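Local coordinates for protein histidine acid phosphatase (Hafnia alvei, PDB 4ARU) that belongs to the histidine acid phosphatases, branch 2 of the histidine phosphatase superfamily, at residues I154-Q159 with S192-R198. Sequence-based numbering, arbitrary orientation. Where two conformers were deposited one is given.
Sequences IETLNQ and SQAMPSR
Asn158, reaching from just beyond the 3-10 turn at 154-156 (Leu157 N to Ile154 O, 2.9 Å) into the bend where 192-198 leaves its helix, carries most of the polar contact. With Asn158 in the m rotamer and chi2 near 0°, Asn158 ND2 donates a well-aligned hydrogen bond to Met195 O (2.9 Å) and weak ones to Ser192 O (3.0 Å) and Ser192 OG (3.3 Å), while Asn158 OD1 accepts from Ser197 OG (2.7 Å). Met195 breaks helical phi/psi (-134°/71°), and Pro196 and Ser197 continue extended. One side-chain amide thus binds carbonyls around the end of helix 191-194, joining the loop between helices 139-150 and 162-172 to the start of the two-stranded antiparallel sheet 198-201/208-211, beside helix 213-229, which Asn158 and Met195 both touch. Ser197, also m, has the largest buried area; its CB points toward 154-159, 3.3 Å from Ile154 O, and Ser197 OG lies 3.6 Å from Leu157 CB. The CA atoms of Glu155 and Ser197 are 5.0 Å apart, with a nearly linear CA-H...O contact from Glu155 CA to Ser197 O (3.3 Å). A water links Glu155 O, Asn158 N and Ser197 N; another donates to Gln159 OE1 and to Ser192 OG, which also bonds Gln162.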
loop_
_atom_site.group_PDB
_atom_site.type_symbol
_atom_site.label_atom_id
_atom_site.label_comp_id
_atom_site.label_asym_id
_atom_site.label_seq_id
_atom_site.Cartn_x
_atom_site.Cartn_y
_atom_site.Cartn_z
ATOM N N ILE A 154 23.081 4.375 -7.617
ATOM C CA ILE A 154 22.313 4.762 -6.435
ATOM C C ILE A 154 23.068 5.719 -5.547
ATOM O O ILE A 154 22.444 6.558 -4.893
ATOM C CB ILE A 154 21.840 3.550 -5.585
ATOM C CG1 ILE A 154 20.736 2.822 -6.312
ATOM C CG2 ILE A 154 21.295 3.994 -4.231
ATOM C CD1 ILE A 154 19.662 3.735 -6.848
ATOM N N GLU A 155 24.405 5.637 -5.543
ATOM C CA GLU A 155 25.247 6.527 -4.734
ATOM C C GLU A 155 25.028 8.009 -5.091
ATOM O O GLU A 155 25.365 8.906 -4.313
ATOM C CB GLU A 155 26.721 6.163 -4.891
ATOM C CG GLU A 155 27.181 4.846 -4.213
ATOM C CD GLU A 155 26.688 3.545 -4.872
ATOM O OE1 GLU A 155 26.111 3.580 -6.000
ATOM O OE2 GLU A 155 26.877 2.466 -4.259
ATOM N N THR A 156 24.452 8.241 -6.273
ATOM C CA THR A 156 24.212 9.606 -6.765
ATOM C C THR A 156 22.768 10.071 -6.603
ATOM O O THR A 156 22.398 11.152 -7.039
ATOM C CB THR A 156 24.650 9.767 -8.258
ATOM O OG1 THR A 156 23.741 9.083 -9.139
ATOM C CG2 THR A 156 26.054 9.283 -8.496
ATOM N N LEU A 157 21.936 9.254 -5.969
ATOM C CA LEU A 157 20.488 9.525 -5.939
ATOM C C LEU A 157 20.124 10.861 -5.305
ATOM O O LEU A 157 19.148 11.488 -5.727
ATOM C CB LEU A 157 19.771 8.410 -5.191
ATOM C CG LEU A 157 18.249 8.400 -5.297
ATOM C CD1 LEU A 157 17.793 8.064 -6.700
ATOM C CD2 LEU A 157 17.628 7.453 -4.299
ATOM N N ASN A 158 20.854 11.317 -4.286
ATOM C CA ASN A 158 20.450 12.555 -3.636
ATOM C C ASN A 158 20.448 13.722 -4.636
ATOM O O ASN A 158 19.729 14.703 -4.433
ATOM C CB ASN A 158 21.392 12.977 -2.497
ATOM C CG ASN A 158 21.338 12.044 -1.293
ATOM O OD1 ASN A 158 20.596 11.057 -1.282
ATOM N ND2 ASN A 158 22.102 12.419 -0.259
ATOM N N GLN A 159 21.299 13.654 -5.644
ATOM C CA GLN A 159 21.401 14.741 -6.613
ATOM C C GLN A 159 20.134 14.954 -7.435
ATOM O O GLN A 159 19.996 16.033 -8.048
ATOM C CB GLN A 159 22.626 14.551 -7.492
ATOM C CG GLN A 159 23.957 14.607 -6.734
ATOM C CD GLN A 159 24.024 15.678 -5.628
ATOM O OE1 GLN A 159 24.193 15.357 -4.426
ATOM N NE2 GLN A 159 23.841 16.938 -6.002
ATOM N N SER A 192 21.755 16.634 2.640
ATOM C CA SER A 192 22.124 15.776 1.504
ATOM C C SER A 192 23.612 15.333 1.539
ATOM O O SER A 192 23.897 14.152 1.344
ATOM C CB SER A 192 21.825 16.492 0.184
ATOM O OG SER A 192 22.259 15.689 -0.937
ATOM N N GLN A 193 24.522 16.258 1.782
ATOM C CA GLN A 193 25.957 15.977 1.784
ATOM C C GLN A 193 26.307 15.022 2.923
ATOM O O GLN A 193 27.155 14.149 2.766
ATOM C CB GLN A 193 26.725 17.290 1.966
ATOM C CG GLN A 193 28.235 17.196 1.743
ATOM C CD GLN A 193 28.981 16.517 2.878
ATOM O OE1 GLN A 193 28.604 16.648 4.033
ATOM N NE2 GLN A 193 30.049 15.782 2.550
ATOM N N ALA A 194 25.669 15.227 4.068
ATOM C CA ALA A 194 25.937 14.421 5.261
ATOM C C ALA A 194 25.536 12.953 5.102
ATOM O O ALA A 194 26.103 12.089 5.781
ATOM C CB ALA A 194 25.256 15.020 6.468
ATOM N N MET A 195 24.533 12.690 4.259
ATOM C CA MET A 195 23.898 11.385 4.159
ATOM C C MET A 195 23.727 10.963 2.706
ATOM O O MET A 195 22.621 10.879 2.197
ATOM C CB MET A 195 22.539 11.369 4.864
ATOM C CG MET A 195 22.716 11.545 6.351
ATOM S SD MET A 195 21.112 11.541 7.212
ATOM C CE MET A 195 21.111 13.194 7.868
ATOM N N PRO A 196 24.850 10.639 2.060
ATOM C CA PRO A 196 24.747 10.106 0.704
ATOM C C PRO A 196 23.909 8.840 0.612
ATOM O O PRO A 196 23.858 8.049 1.562
ATOM C CB PRO A 196 26.202 9.849 0.316
ATOM C CG PRO A 196 26.873 9.619 1.613
ATOM C CD PRO A 196 26.230 10.595 2.564
ATOM N N SER A 197 23.181 8.659 -0.487
ATOM C CA SER A 197 22.427 7.429 -0.687
ATOM C C SER A 197 23.344 6.220 -0.881
ATOM O O SER A 197 24.413 6.324 -1.513
ATOM C CB SER A 197 21.471 7.547 -1.907
ATOM O OG SER A 197 20.384 8.392 -1.666
ATOM N N ARG A 198 22.930 5.073 -0.353
ATOM C CA ARG A 198 23.516 3.819 -0.757
ATOM C C ARG A 198 22.529 2.702 -0.496
ATOM O O ARG A 198 21.628 2.823 0.337
ATOM C CB ARG A 198 24.866 3.519 -0.102
ATOM C CG ARG A 198 24.725 2.989 1.286
ATOM C CD ARG A 198 26.036 2.806 1.970
ATOM N NE ARG A 198 25.811 2.314 3.343
ATOM C CZ ARG A 198 25.780 1.025 3.694
ATOM N NH1 ARG A 198 25.924 0.053 2.833
ATOM N NH2 ARG A 198 25.577 0.702 4.960
HETATM O O HOH W 1 23.422 10.324 -2.961
HETATM O O HOH W 2 24.768 16.484 -1.697
#